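Local coordinates for protein listeriolysin O (Listeria monocytogenes, PDB 4CDB) that perforates cholesterol-containing host membranes by binding to them, changing conformation and assembling into an oligomeric, membrane-inserted pore, at residues A[207-212]-A[266-271]. Sequence-based numbering, arbitrary orientation.
With NA (sodium ion), chain Q.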
ATOM      1  N   GLN A 207      -0.590  -6.816  10.905  1.00 52.93           N
ATOM      2  CA  GLN A 207      -0.263  -5.669  10.064  1.00 55.21           C
ATOM      3  C   GLN A 207      -0.101  -6.112   8.614  1.00 55.54           C
ATOM      4  O   GLN A 207       0.597  -7.087   8.331  1.00 54.51           O
ATOM      5  CB  GLN A 207       1.015  -4.982  10.550  1.00 55.15           C
ATOM      6  CG  GLN A 207       0.906  -4.365  11.933  1.00 53.66           C
ATOM      7  CD  GLN A 207       2.082  -3.469  12.265  1.00 56.44           C
ATOM      8  OE1 GLN A 207       2.202  -2.362  11.737  1.00 52.89           O
ATOM      9  NE2 GLN A 207       2.959  -3.944  13.141  1.00 60.58           N
ATOM     10  N   GLU A 208      -0.751  -5.402   7.697  1.00 50.49           N
ATOM     11  CA  GLU A 208      -0.698  -5.765   6.285  1.00 49.31           C
ATOM     12  C   GLU A 208      -0.334  -4.588   5.387  1.00 47.66           C
ATOM     13  O   GLU A 208      -0.712  -3.448   5.652  1.00 44.40           O
ATOM     14  CB  GLU A 208      -2.022  -6.388   5.831  1.00 50.62           C
ATOM     15  CG  GLU A 208      -2.385  -7.667   6.568  1.00 58.59           C
ATOM     16  CD  GLU A 208      -3.504  -8.444   5.900  1.00 64.67           C
ATOM     17  OE1 GLU A 208      -4.493  -7.819   5.466  1.00 65.15           O
ATOM     18  OE2 GLU A 208      -3.395  -9.686   5.817  1.00 69.33           O
ATOM     19  N   GLU A 209       0.410  -4.877   4.324  1.00 47.14           N
ATOM     20  CA  GLU A 209       0.749  -3.867   3.330  1.00 45.76           C
ATOM     21  C   GLU A 209       0.308  -4.325   1.943  1.00 43.25           C
ATOM     22  O   GLU A 209       0.424  -5.504   1.602  1.00 41.55           O
ATOM     23  CB  GLU A 209       2.250  -3.578   3.335  1.00 43.57           C
ATOM     24  CG  GLU A 209       2.653  -2.392   2.468  1.00 48.73           C
ATOM     25  CD  GLU A 209       4.157  -2.242   2.340  1.00 58.75           C
ATOM     26  OE1 GLU A 209       4.870  -3.262   2.436  1.00 62.71           O
ATOM     27  OE2 GLU A 209       4.624  -1.102   2.139  1.00 63.83           O
ATOM     28  N   VAL A 210      -0.205  -3.386   1.154  1.00 38.27           N
ATOM     29  CA  VAL A 210      -0.608  -3.673  -0.218  1.00 39.37           C
ATOM     30  C   VAL A 210       0.332  -2.973  -1.193  1.00 37.87           C
ATOM     31  O   VAL A 210       0.599  -1.777  -1.064  1.00 37.52           O
ATOM     32  CB  VAL A 210      -2.061  -3.244  -0.476  1.00 39.08           C
ATOM     33  CG1 VAL A 210      -2.420  -3.420  -1.943  1.00 41.87           C
ATOM     34  CG2 VAL A 210      -2.998  -4.055   0.396  1.00 37.36           C
ATOM     35  N   ILE A 211       0.838  -3.732  -2.161  1.00 35.90           N
ATOM     36  CA  ILE A 211       1.801  -3.213  -3.123  1.00 35.48           C
ATOM     37  C   ILE A 211       1.307  -3.383  -4.559  1.00 39.10           C
ATOM     38  O   ILE A 211       0.802  -4.445  -4.929  1.00 36.65           O
ATOM     39  CB  ILE A 211       3.167  -3.920  -2.973  1.00 38.10           C
ATOM     40  CG1 ILE A 211       3.725  -3.719  -1.564  1.00 43.20           C
ATOM     41  CG2 ILE A 211       4.154  -3.420  -4.014  1.00 36.44           C
ATOM     42  CD1 ILE A 211       5.040  -4.422  -1.331  1.00 48.10           C
ATOM     43  N   SER A 212       1.444  -2.329  -5.359  1.00 39.06           N
ATOM     44  CA  SER A 212       1.156  -2.397  -6.786  1.00 40.29           C
ATOM     45  C   SER A 212       2.459  -2.229  -7.568  1.00 37.38           C
ATOM     46  O   SER A 212       3.100  -1.178  -7.499  1.00 37.77           O
ATOM     47  CB  SER A 212       0.153  -1.312  -7.182  1.00 43.69           C
ATOM     48  OG  SER A 212      -0.231  -1.438  -8.539  1.00 54.03           O
ATOM     49  N   LEU A 266       0.632  -7.158  -4.539  1.00 39.60           N
ATOM     50  CA  LEU A 266       1.170  -7.879  -3.389  1.00 45.87           C
ATOM     51  C   LEU A 266       0.399  -7.597  -2.109  1.00 45.82           C
ATOM     52  O   LEU A 266      -0.036  -6.470  -1.868  1.00 46.08           O
ATOM     53  CB  LEU A 266       2.645  -7.529  -3.179  1.00 43.85           C
ATOM     54  CG  LEU A 266       3.623  -8.000  -4.252  1.00 49.63           C
ATOM     55  CD1 LEU A 266       5.028  -7.526  -3.929  1.00 52.26           C
ATOM     56  CD2 LEU A 266       3.580  -9.511  -4.377  1.00 52.26           C
ATOM     57  N   LYS A 267       0.238  -8.633  -1.293  1.00 48.02           N
ATOM     58  CA  LYS A 267      -0.348  -8.497   0.033  1.00 51.83           C
ATOM     59  C   LYS A 267       0.626  -9.050   1.068  1.00 51.63           C
ATOM     60  O   LYS A 267       0.679 -10.258   1.300  1.00 56.42           O
ATOM     61  CB  LYS A 267      -1.682  -9.241   0.108  1.00 52.01           C
ATOM     62  CG  LYS A 267      -2.358  -9.216   1.473  1.00 50.99           C
ATOM     63  CD  LYS A 267      -2.745 -10.625   1.888  1.00 55.00           C
ATOM     64  CE  LYS A 267      -3.958 -10.632   2.799  1.00 55.60           C
ATOM     65  NZ  LYS A 267      -4.410 -12.023   3.080  1.00 56.53           N
ATOM     66  N   LEU A 268       1.410  -8.163   1.670  1.00 50.06           N
ATOM     67  CA  LEU A 268       2.351  -8.552   2.717  1.00 48.31           C
ATOM     68  C   LEU A 268       1.639  -8.516   4.065  1.00 52.59           C
ATOM     69  O   LEU A 268       0.903  -7.574   4.352  1.00 56.47           O
ATOM     70  CB  LEU A 268       3.557  -7.609   2.731  1.00 44.34           C
ATOM     71  CG  LEU A 268       4.774  -7.947   1.861  1.00 45.79           C
ATOM     72  CD1 LEU A 268       4.376  -8.419   0.470  1.00 46.78           C
ATOM     73  CD2 LEU A 268       5.691  -6.738   1.762  1.00 46.70           C
ATOM     74  N   SER A 269       1.849  -9.542   4.886  1.00 49.30           N
ATOM     75  CA  SER A 269       1.153  -9.641   6.165  1.00 52.90           C
ATOM     76  C   SER A 269       1.997 -10.300   7.254  1.00 58.32           C
ATOM     77  O   SER A 269       2.842 -11.151   6.971  1.00 56.36           O
ATOM     78  CB  SER A 269      -0.164 -10.404   5.997  1.00 57.09           C
ATOM     79  OG  SER A 269       0.061 -11.710   5.500  1.00 64.84           O
ATOM     80  N   THR A 270       1.754  -9.900   8.499  1.00 59.35           N
ATOM     81  CA  THR A 270       2.455 -10.470   9.644  1.00 57.90           C
ATOM     82  C   THR A 270       1.656 -10.270  10.928  1.00 61.19           C
ATOM     83  O   THR A 270       0.820  -9.370  11.014  1.00 57.69           O
ATOM     84  CB  THR A 270       3.850  -9.846   9.824  1.00 56.65           C
ATOM     85  OG1 THR A 270       4.539 -10.512  10.889  1.00 63.28           O
ATOM     86  CG2 THR A 270       3.735  -8.362  10.150  1.00 50.01           C
ATOM     87  N   ASN A 271       1.923 -11.110  11.924  1.00 64.66           N
ATOM     88  CA  ASN A 271       1.260 -10.997  13.219  1.00 65.84           C
ATOM     89  C   ASN A 271       2.062 -10.137  14.190  1.00 60.09           C
ATOM     90  O   ASN A 271       1.642  -9.901  15.324  1.00 59.44           O
ATOM     91  CB  ASN A 271       1.017 -12.382  13.819  1.00 74.21           C
ATOM     92  CG  ASN A 271       2.264 -13.246  13.819  1.00 82.44           C
ATOM     93  OD1 ASN A 271       3.375 -12.758  13.606  1.00 85.17           O
ATOM     94  ND2 ASN A 271       2.087 -14.540  14.058  1.00 86.01           N
TER
HETATM   95 NA    NA Q1542       7.018  -2.316   1.280  1.00 84.59          NA
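Glu209 and Leu268 form the middle hydrogen-bonded pair of an antiparallel ladder between strands 207-222 and 262-270, inner strands of the large antiparallel sheet of this cholesterol-dependent cytolysin. Strand 165-172 borders the ladder beyond 207-212, strand 303-310 beyond 266-270. The two segment axes run at 166° and approach to 4.6 Å, and six backbone bonds fix the register: Gln207, Glu209 and Ile211 exchange N-H and C=O with Thr270, Leu268 and Leu266, respectively. The shortest of these include Glu209 N to Leu268 O at 2.7 Å. Between the rungs, CA-H groups of Glu208 and Val210 approach the carbonyls of Leu268 and Leu266, respectively.

On the face of Ile211, Leu266 and Leu268 the contact is apolar, with the carboxylate of Glu209 beside it. Ile211 and Leu266 pack CB against CB at 3.7 Å, while CD1 of Ile211 reaches CD2 of Leu268. Glu209 and Leu268 point the same way, side by side; CG of Glu209 lies anti to the backbone N (chi1 -172°), and the extended chain brings its carboxylate up alongside the leucine, OE1 3.6 Å from CD2 of Leu268. Both carboxylate oxygens of Glu209 bind a sodium ion, OE1 at 2.6 Å and OE2 at 2.8 Å, and Asp282 of helix 277-286 also binds it. That helix covers this face, Phe281 touching both Glu209 and Leu268. Residues 274-283, which include most of this helix, are expected to become a membrane-spanning beta strand in the pore, so this packing probably belongs to the soluble form.

On the other face, Glu208 reaches across to Lys267 in a long salt bridge, and its OE1 accepts a hydrogen bond from Asn197 N. The closer contact of its other oxygen is with aliphatic carbon: OE2 of Glu208 lies 3.2 Å from CE of Lys267 but 3.7 Å from NZ of the same lysine.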